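Local coordinates for aftrax (Archaeoglobus fulgidus, PDB 3ZC0), which binds duplex RNA and cleaves it as the archaeal C3PO, an oligomeric magnesium-binding ribonuclease of the translin/TRAX family, at residues Val119-Leu130 with Gly176-Ala187. The protein carries 1 engineered substitution. Residues are numbered along the deposited sequence; the frame is centred on the assembly and turned at random.
Sequences VGELRRYALTKL and GIERTKSDYIAA. With MG (magnesium ion), chain U.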
loop_
_atom_site.group_PDB
_atom_site.type_symbol
_atom_site.label_atom_id
_atom_site.label_comp_id
_atom_site.label_asym_id
_atom_site.label_seq_id
_atom_site.Cartn_x
_atom_site.Cartn_y
_atom_site.Cartn_z
ATOM N N VAL E 119 -20.153 -17.818 -7.936
ATOM C CA VAL E 119 -19.251 -18.890 -8.405
ATOM C C VAL E 119 -18.459 -19.648 -7.309
ATOM O O VAL E 119 -18.390 -20.885 -7.320
ATOM C CB VAL E 119 -18.271 -18.404 -9.469
ATOM C CG1 VAL E 119 -17.445 -19.588 -10.005
ATOM C CG2 VAL E 119 -19.038 -17.750 -10.595
ATOM N N GLY E 120 -17.881 -18.909 -6.363
ATOM C CA GLY E 120 -17.116 -19.507 -5.275
ATOM C C GLY E 120 -17.954 -20.305 -4.303
ATOM O O GLY E 120 -17.493 -21.345 -3.794
ATOM N N GLU E 121 -19.177 -19.828 -4.042
ATOM C CA GLU E 121 -20.065 -20.550 -3.134
ATOM C C GLU E 121 -20.443 -21.852 -3.824
ATOM O O GLU E 121 -20.533 -22.920 -3.197
ATOM C CB GLU E 121 -21.314 -19.735 -2.793
ATOM C CG GLU E 121 -21.041 -18.352 -2.235
ATOM C CD GLU E 121 -20.290 -18.370 -0.911
ATOM O OE1 GLU E 121 -20.173 -19.457 -0.298
ATOM O OE2 GLU E 121 -19.803 -17.291 -0.486
ATOM N N LEU E 122 -20.644 -21.754 -5.135
ATOM C CA LEU E 122 -20.897 -22.936 -5.926
ATOM C C LEU E 122 -19.728 -23.910 -5.787
ATOM O O LEU E 122 -19.940 -25.111 -5.606
ATOM C CB LEU E 122 -21.170 -22.569 -7.385
ATOM C CG LEU E 122 -22.567 -21.975 -7.591
ATOM C CD1 LEU E 122 -22.791 -21.547 -9.022
ATOM C CD2 LEU E 122 -23.617 -22.985 -7.176
ATOM N N ARG E 123 -18.500 -23.402 -5.846
ATOM C CA ARG E 123 -17.351 -24.279 -5.632
ATOM C C ARG E 123 -17.468 -25.032 -4.305
ATOM O O ARG E 123 -17.430 -26.273 -4.310
ATOM C CB ARG E 123 -16.004 -23.557 -5.720
ATOM C CG ARG E 123 -14.904 -24.343 -5.025
ATOM C CD ARG E 123 -13.508 -23.952 -5.450
ATOM N NE ARG E 123 -12.477 -24.627 -4.650
ATOM C CZ ARG E 123 -12.148 -25.919 -4.752
ATOM N NH1 ARG E 123 -12.782 -26.719 -5.603
ATOM N NH2 ARG E 123 -11.182 -26.426 -3.992
ATOM N N ARG E 124 -17.634 -24.317 -3.186
ATOM C CA ARG E 124 -17.812 -25.033 -1.899
ATOM C C ARG E 124 -18.874 -26.114 -1.992
ATOM O O ARG E 124 -18.601 -27.266 -1.688
ATOM C CB ARG E 124 -18.182 -24.119 -0.734
ATOM C CG ARG E 124 -17.230 -22.986 -0.519
ATOM C CD ARG E 124 -17.503 -22.318 0.801
ATOM N NE ARG E 124 -16.419 -21.410 1.146
ATOM C CZ ARG E 124 -16.425 -20.109 0.889
ATOM N NH1 ARG E 124 -17.471 -19.549 0.285
ATOM N NH2 ARG E 124 -15.384 -19.374 1.244
ATOM N N TYR E 125 -20.066 -25.735 -2.442
ATOM C CA TYR E 125 -21.174 -26.671 -2.575
ATOM C C TYR E 125 -20.852 -27.918 -3.409
ATOM O O TYR E 125 -21.153 -29.032 -2.981
ATOM C CB TYR E 125 -22.382 -25.954 -3.158
ATOM C CG TYR E 125 -23.686 -26.704 -3.034
ATOM C CD1 TYR E 125 -24.379 -26.749 -1.829
ATOM C CD2 TYR E 125 -24.234 -27.357 -4.130
ATOM C CE1 TYR E 125 -25.583 -27.430 -1.720
ATOM C CE2 TYR E 125 -25.431 -28.028 -4.033
ATOM C CZ TYR E 125 -26.102 -28.063 -2.828
ATOM O OH TYR E 125 -27.299 -28.729 -2.750
ATOM N N ALA E 126 -20.245 -27.735 -4.583
ATOM C CA ALA E 126 -19.840 -28.862 -5.445
ATOM C C ALA E 126 -18.820 -29.791 -4.773
ATOM O O ALA E 126 -18.846 -31.018 -4.930
ATOM C CB ALA E 126 -19.265 -28.340 -6.736
ATOM N N LEU E 127 -17.903 -29.182 -4.039
ATOM C CA LEU E 127 -16.939 -29.931 -3.252
ATOM C C LEU E 127 -17.619 -30.787 -2.188
ATOM O O LEU E 127 -17.278 -31.955 -2.008
ATOM C CB LEU E 127 -16.000 -28.960 -2.556
ATOM C CG LEU E 127 -14.641 -29.523 -2.242
ATOM C CD1 LEU E 127 -14.066 -30.018 -3.548
ATOM C CD2 LEU E 127 -13.823 -28.415 -1.675
ATOM N N THR E 128 -18.567 -30.203 -1.461
ATOM C CA THR E 128 -19.276 -30.980 -0.443
ATOM C C THR E 128 -20.245 -32.038 -1.024
ATOM O O THR E 128 -20.489 -33.072 -0.400
ATOM C CB THR E 128 -19.947 -30.105 0.671
ATOM O OG1 THR E 128 -21.190 -30.703 1.034
ATOM C CG2 THR E 128 -20.213 -28.701 0.215
ATOM N N LYS E 129 -20.776 -31.784 -2.218
ATOM C CA LYS E 129 -21.500 -32.810 -2.965
ATOM C C LYS E 129 -20.557 -33.979 -3.264
ATOM O O LYS E 129 -20.864 -35.136 -2.955
ATOM C CB LYS E 129 -22.061 -32.249 -4.281
ATOM C CG LYS E 129 -23.373 -31.493 -4.140
ATOM C CD LYS E 129 -24.312 -32.193 -3.167
ATOM C CE LYS E 129 -25.569 -31.366 -2.912
ATOM N NZ LYS E 129 -26.271 -31.750 -1.645
ATOM N N LEU E 130 -19.413 -33.662 -3.873
ATOM C CA LEU E 130 -18.359 -34.637 -4.141
ATOM C C LEU E 130 -18.077 -35.486 -2.911
ATOM O O LEU E 130 -18.078 -36.709 -2.993
ATOM C CB LEU E 130 -17.085 -33.915 -4.574
ATOM C CG LEU E 130 -16.549 -34.236 -5.959
ATOM C CD1 LEU E 130 -17.674 -34.653 -6.899
ATOM C CD2 LEU E 130 -15.808 -33.022 -6.496
ATOM N N GLY E 176 -11.288 -20.928 -9.214
ATOM C CA GLY E 176 -12.207 -21.822 -8.547
ATOM C C GLY E 176 -12.716 -22.933 -9.446
ATOM O O GLY E 176 -12.658 -24.094 -9.071
ATOM N N ILE E 177 -13.215 -22.582 -10.627
ATOM C CA ILE E 177 -13.725 -23.572 -11.567
ATOM C C ILE E 177 -12.657 -24.634 -11.829
ATOM O O ILE E 177 -12.922 -25.826 -11.732
ATOM C CB ILE E 177 -14.156 -22.929 -12.904
ATOM C CG1 ILE E 177 -15.270 -21.925 -12.686
ATOM C CG2 ILE E 177 -14.639 -23.971 -13.878
ATOM C CD1 ILE E 177 -15.348 -20.901 -13.800
ATOM N N GLU E 178 -11.441 -24.202 -12.138
ATOM C CA GLU E 178 -10.413 -25.174 -12.456
ATOM C C GLU E 178 -10.127 -26.066 -11.270
ATOM O O GLU E 178 -10.010 -27.278 -11.409
ATOM C CB GLU E 178 -9.141 -24.489 -12.873
ATOM C CG GLU E 178 -8.789 -24.768 -14.272
ATOM C CD GLU E 178 -9.692 -24.032 -15.230
ATOM O OE1 GLU E 178 -9.623 -22.783 -15.236
ATOM O OE2 GLU E 178 -10.458 -24.702 -15.976
ATOM N N ARG E 179 -10.021 -25.456 -10.100
ATOM C CA ARG E 179 -9.721 -26.210 -8.898
ATOM C C ARG E 179 -10.807 -27.279 -8.749
ATOM O O ARG E 179 -10.516 -28.460 -8.562
ATOM C CB ARG E 179 -9.624 -25.276 -7.676
ATOM C CG ARG E 179 -8.827 -25.832 -6.487
ATOM C CD ARG E 179 -8.546 -24.762 -5.406
ATOM N NE ARG E 179 -7.689 -23.670 -5.876
ATOM C CZ ARG E 179 -8.094 -22.413 -6.067
ATOM N NH1 ARG E 179 -9.358 -22.066 -5.830
ATOM N NH2 ARG E 179 -7.233 -21.492 -6.494
ATOM N N THR E 180 -12.056 -26.867 -8.911
ATOM C CA THR E 180 -13.172 -27.780 -8.778
ATOM C C THR E 180 -13.066 -28.919 -9.799
ATOM O O THR E 180 -13.286 -30.079 -9.459
ATOM C CB THR E 180 -14.531 -27.031 -8.847
ATOM O OG1 THR E 180 -14.526 -25.968 -7.884
ATOM C CG2 THR E 180 -15.699 -27.967 -8.528
ATOM N N LYS E 181 -12.684 -28.592 -11.032
ATOM C CA LYS E 181 -12.535 -29.610 -12.063
ATOM C C LYS E 181 -11.514 -30.630 -11.598
ATOM O O LYS E 181 -11.774 -31.838 -11.638
ATOM C CB LYS E 181 -12.131 -28.990 -13.404
ATOM C CG LYS E 181 -13.300 -28.414 -14.200
ATOM C CD LYS E 181 -12.801 -27.780 -15.471
ATOM C CE LYS E 181 -13.910 -27.576 -16.482
ATOM N NZ LYS E 181 -13.320 -27.221 -17.811
ATOM N N SER E 182 -10.369 -30.131 -11.130
ATOM C CA SER E 182 -9.307 -30.983 -10.607
ATOM C C SER E 182 -9.807 -31.926 -9.499
ATOM O O SER E 182 -9.482 -33.114 -9.499
ATOM C CB SER E 182 -8.138 -30.136 -10.109
ATOM O OG SER E 182 -7.293 -30.890 -9.255
ATOM N N ASP E 183 -10.610 -31.392 -8.579
ATOM C CA ASP E 183 -11.181 -32.181 -7.491
ATOM C C ASP E 183 -12.126 -33.248 -8.024
ATOM O O ASP E 183 -12.101 -34.412 -7.598
ATOM C CB ASP E 183 -11.958 -31.279 -6.532
ATOM C CG ASP E 183 -11.060 -30.359 -5.740
ATOM O OD1 ASP E 183 -9.941 -30.787 -5.382
ATOM O OD2 ASP E 183 -11.469 -29.206 -5.477
ATOM N N TYR E 184 -12.970 -32.834 -8.957
ATOM C CA TYR E 184 -13.922 -33.725 -9.583
ATOM C C TYR E 184 -13.195 -34.876 -10.261
ATOM O O TYR E 184 -13.629 -36.018 -10.175
ATOM C CB TYR E 184 -14.751 -32.953 -10.600
ATOM C CG TYR E 184 -15.678 -33.819 -11.402
ATOM C CD1 TYR E 184 -16.913 -34.208 -10.888
ATOM C CD2 TYR E 184 -15.322 -34.246 -12.680
ATOM C CE1 TYR E 184 -17.771 -35.010 -11.625
ATOM C CE2 TYR E 184 -16.164 -35.045 -13.423
ATOM C CZ TYR E 184 -17.389 -35.428 -12.896
ATOM O OH TYR E 184 -18.227 -36.223 -13.658
ATOM N N ILE E 185 -12.088 -34.557 -10.929
ATOM C CA ILE E 185 -11.275 -35.551 -11.609
ATOM C C ILE E 185 -10.720 -36.505 -10.565
ATOM O O ILE E 185 -10.827 -37.719 -10.719
ATOM C CB ILE E 185 -10.121 -34.903 -12.404
ATOM C CG1 ILE E 185 -10.664 -34.130 -13.597
ATOM C CG2 ILE E 185 -9.148 -35.950 -12.896
ATOM C CD1 ILE E 185 -9.598 -33.692 -14.567
ATOM N N ALA E 186 -10.155 -35.950 -9.492
ATOM C CA ALA E 186 -9.592 -36.754 -8.408
ATOM C C ALA E 186 -10.625 -37.712 -7.817
ATOM O O ALA E 186 -10.274 -38.742 -7.255
ATOM C CB ALA E 186 -9.019 -35.865 -7.325
ATOM N N ALA E 187 -11.901 -37.375 -7.942
ATOM C CA ALA E 187 -12.938 -38.220 -7.364
ATOM C C ALA E 187 -13.330 -39.360 -8.287
ATOM O O ALA E 187 -13.951 -40.331 -7.854
ATOM C CB ALA E 187 -14.168 -37.388 -6.992
HETATM MG MG MG U . -19.221 -15.309 -0.608
HETATM O O HOH W 1 -18.299 -16.130 -2.255
#
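R123 on helix 108-132 reaches across to T180 and D183 on helix 166-187, acting as a knob in the hole formed by G176, R179, T180 and D183. Within the all-helical translin fold the two segments run parallel, their axes 9° apart and 9.7 Å at closest approach. With CG anti to the backbone N (chi1 160°) and the chain extended to NE, the arginine lays its methylenes along T180 and ends at the carboxylate in a salt bridge, NH1 at 2.8 Å and NH2 at 3.2 Å from D183 OD2, the guanidinium and carboxylate planes only 19° apart. T180 OG1 accepts a hydrogen bond from R123 NH1 (3.0 Å) at the guanidinium edge and donates one to G176 O, while R179 CG sits 3.5 Å above one face, toward its rim. A leucine in place of R123 would probably leave D183 OD2 and T180 OG1 without these donors. D183 OD1 pairs with R179 of the third subunit, another copy of this protein. R179 of this chain forms a salt bridge through NH2 to an RNA phosphate, and E121 binds magnesium through OE2. Just past D183 the interface turns apolar: L130 crosses Y184 at about a right angle, CD1 to CD1 4.1 Å, and L130 CD2 lies 3.7 Å from Y184 CA; a turn beyond D183, A187 CB meets L130 CG.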